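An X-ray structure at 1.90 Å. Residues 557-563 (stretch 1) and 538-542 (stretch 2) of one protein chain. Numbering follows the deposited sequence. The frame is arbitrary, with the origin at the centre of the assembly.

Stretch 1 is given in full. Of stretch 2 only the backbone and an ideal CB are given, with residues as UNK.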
# COMPACT_ATOMS: atom_id res chain seq x y z
N VAL A 557 4.48 -15.74 6.52
CA VAL A 557 3.50 -14.73 6.78
C VAL A 557 2.44 -14.83 5.69
O VAL A 557 2.74 -15.17 4.55
CB VAL A 557 4.24 -13.40 6.77
CG1 VAL A 557 3.38 -12.27 6.41
CG2 VAL A 557 4.92 -13.17 8.11
N ASP A 558 1.19 -14.60 6.06
CA ASP A 558 0.07 -14.77 5.19
C ASP A 558 0.11 -16.17 4.51
O ASP A 558 0.34 -17.18 5.19
CB ASP A 558 -0.08 -13.57 4.20
CG ASP A 558 -1.48 -13.48 3.59
OD1 ASP A 558 -2.46 -12.88 4.17
OD2 ASP A 558 -1.58 -14.03 2.49
N TYR A 559 -0.10 -16.24 3.20
CA TYR A 559 -0.26 -17.54 2.51
C TYR A 559 0.94 -18.47 2.64
O TYR A 559 0.79 -19.69 2.54
CB TYR A 559 -0.64 -17.38 1.03
CG TYR A 559 0.45 -16.81 0.12
CD1 TYR A 559 1.19 -17.62 -0.68
CD2 TYR A 559 0.71 -15.43 0.09
CE1 TYR A 559 2.20 -17.15 -1.49
CE2 TYR A 559 1.65 -14.94 -0.77
CZ TYR A 559 2.44 -15.80 -1.53
OH TYR A 559 3.44 -15.29 -2.34
N ARG A 560 2.14 -17.90 2.77
CA ARG A 560 3.35 -18.69 3.03
C ARG A 560 3.17 -19.59 4.26
O ARG A 560 3.59 -20.74 4.25
CB ARG A 560 4.53 -17.75 3.24
CG ARG A 560 4.95 -16.95 2.00
CD ARG A 560 5.83 -15.74 2.41
NE ARG A 560 6.72 -15.32 1.30
CZ ARG A 560 6.33 -14.62 0.24
NH1 ARG A 560 5.07 -14.21 0.18
NH2 ARG A 560 7.17 -14.40 -0.80
N HIS A 561 2.55 -19.05 5.30
CA HIS A 561 2.20 -19.84 6.49
C HIS A 561 1.13 -20.87 6.26
O HIS A 561 1.30 -22.05 6.65
CB HIS A 561 1.83 -18.93 7.65
CG HIS A 561 1.22 -19.63 8.81
ND1 HIS A 561 1.92 -20.48 9.64
CD2 HIS A 561 -0.03 -19.56 9.32
CE1 HIS A 561 1.11 -20.92 10.59
NE2 HIS A 561 -0.07 -20.37 10.42
N PHE A 562 0.05 -20.46 5.66
CA PHE A 562 -1.06 -21.40 5.37
C PHE A 562 -0.49 -22.56 4.56
O PHE A 562 -0.83 -23.75 4.85
CB PHE A 562 -2.24 -20.74 4.68
CG PHE A 562 -2.99 -19.79 5.56
CD1 PHE A 562 -4.18 -20.16 6.13
CD2 PHE A 562 -2.49 -18.49 5.83
CE1 PHE A 562 -4.89 -19.31 6.92
CE2 PHE A 562 -3.18 -17.64 6.70
CZ PHE A 562 -4.39 -18.04 7.24
N ASP A 563 0.35 -22.23 3.56
CA ASP A 563 0.91 -23.26 2.69
C ASP A 563 1.87 -24.17 3.52
O ASP A 563 1.76 -25.40 3.49
CB ASP A 563 1.67 -22.65 1.48
CG ASP A 563 0.78 -21.91 0.54
OD1 ASP A 563 -0.46 -22.02 0.64
OD2 ASP A 563 1.33 -21.24 -0.40
N UNK A 538 -6.86 -17.58 14.51
CA UNK A 538 -5.61 -18.21 14.98
C UNK A 538 -4.78 -18.86 13.85
O UNK A 538 -3.60 -19.07 14.00
CB UNK A 538 -5.94 -19.27 16.03
N UNK A 539 -5.41 -19.16 12.72
CA UNK A 539 -4.77 -19.68 11.53
C UNK A 539 -3.69 -18.75 10.93
O UNK A 539 -2.80 -19.23 10.25
CB UNK A 539 -5.84 -19.96 10.48
N UNK A 540 -3.79 -17.43 11.13
CA UNK A 540 -2.73 -16.51 10.55
C UNK A 540 -1.39 -16.75 11.22
O UNK A 540 -0.33 -16.53 10.61
CB UNK A 540 -3.12 -15.04 10.72
N UNK A 541 -1.41 -17.25 12.47
CA UNK A 541 -0.18 -17.46 13.22
C UNK A 541 0.52 -16.20 13.66
O UNK A 541 1.65 -16.27 14.14
CB UNK A 541 0.79 -18.29 12.38
N UNK A 542 -0.10 -15.05 13.41
CA UNK A 542 0.39 -13.73 13.89
C UNK A 542 -0.75 -13.03 14.57
O UNK A 542 -1.95 -13.31 14.31
CB UNK A 542 0.94 -12.87 12.75

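At position 538 the CA-to-CB bond points away from stretch 1, and nothing of that stretch lies within 5.5 Å of the ideal CB. The contact therefore places little constraint on the side chain, and small or polar residues would do as well as most others. The residue is Ser538. Its contribution comes from the backbone: its O accepts a hydrogen bond from the N of residue 541 (3.2 Å), closing a tight turn, and another from a water (2.9 Å) that also bonds His561 NE2 (2.9 Å).

At position 539 the CA-to-CB bond runs sideways, and the ideal CB sits 3.7 Å from Phe562 CE1. Stretch 1 offers a ring to pack against but no charged partner, so a side chain of modest or extended shape could pass the ring, polar or not. The residue is Asp539. Its CB packs at 3.7 Å from Phe562 CE1, while the carboxylate turns away from the ring. The carbonyl makes the closer approaches: Asp539 O lies over one face of the Phe562 ring, 3.6 Å from CZ, and at the edge of the His561 ring, 2.9 Å from CD2.

At position 540 the CA-to-CB bond points away, yet the ideal CB is only 4.8 Å from Phe562 CZ. A long side chain could turn back along this ring, and an aromatic or a large aliphatic residue would suit. The residue is Tyr540, with chi1 in the m well, which brings its ring back to stretch 1. The edge of Phe562 meets the face of Tyr540, with planes at 83° and centroids 5.4 Å apart; Phe562 CE2 and Tyr540 CD1 approach to 3.8 Å. The hydroxyl is bonded elsewhere in the structure. At the backbone, a water donates to Tyr540 O (2.7 Å) and accepts from Asp558 N (2.8 Å), joining the two backbones where their CA atoms come nearest.

Position 541 has phi/psi of 70/5, and this positive phi by itself favours glycine. The ideal CB points toward stretch 1 and would lie 3.0 Å from His561 NE2, a clash, so the imidazole gives a second reason to expect no side chain. The residue is Gly541, whose N lies 4.0 Å from His561 NE2.

At position 542 the CA-to-CB bond runs sideways, with no atom of stretch 1 within 5.5 Å of the ideal CB. The extended backbone (-129/158) accommodates beta-branched residues, though many others would fit. The residue is Thr542, and its OG1 is hydrogen-bonded elsewhere in the structure.

Stretch 2, residues 538-542: SDYGT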
# COMPACT_ATOMS: atom_id res chain seq x y z
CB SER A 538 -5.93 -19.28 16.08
OG SER A 538 -6.80 -20.25 15.54
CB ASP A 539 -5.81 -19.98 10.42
CG ASP A 539 -6.69 -21.25 10.72
OD1 ASP A 539 -6.35 -22.02 11.67
OD2 ASP A 539 -7.65 -21.46 9.96
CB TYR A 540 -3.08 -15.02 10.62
CG TYR A 540 -4.20 -14.68 9.75
CD1 TYR A 540 -3.99 -14.35 8.42
CD2 TYR A 540 -5.47 -14.68 10.24
CE1 TYR A 540 -5.04 -14.04 7.61
CE2 TYR A 540 -6.56 -14.38 9.41
CZ TYR A 540 -6.36 -14.11 8.10
OH TYR A 540 -7.40 -13.83 7.27
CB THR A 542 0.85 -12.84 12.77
OG1 THR A 542 -0.17 -12.76 11.76
CG2 THR A 542 2.08 -13.36 12.15
O HOH W 1 -1.57 -20.85 12.89
O HOH W 2 0.12 -14.69 8.63
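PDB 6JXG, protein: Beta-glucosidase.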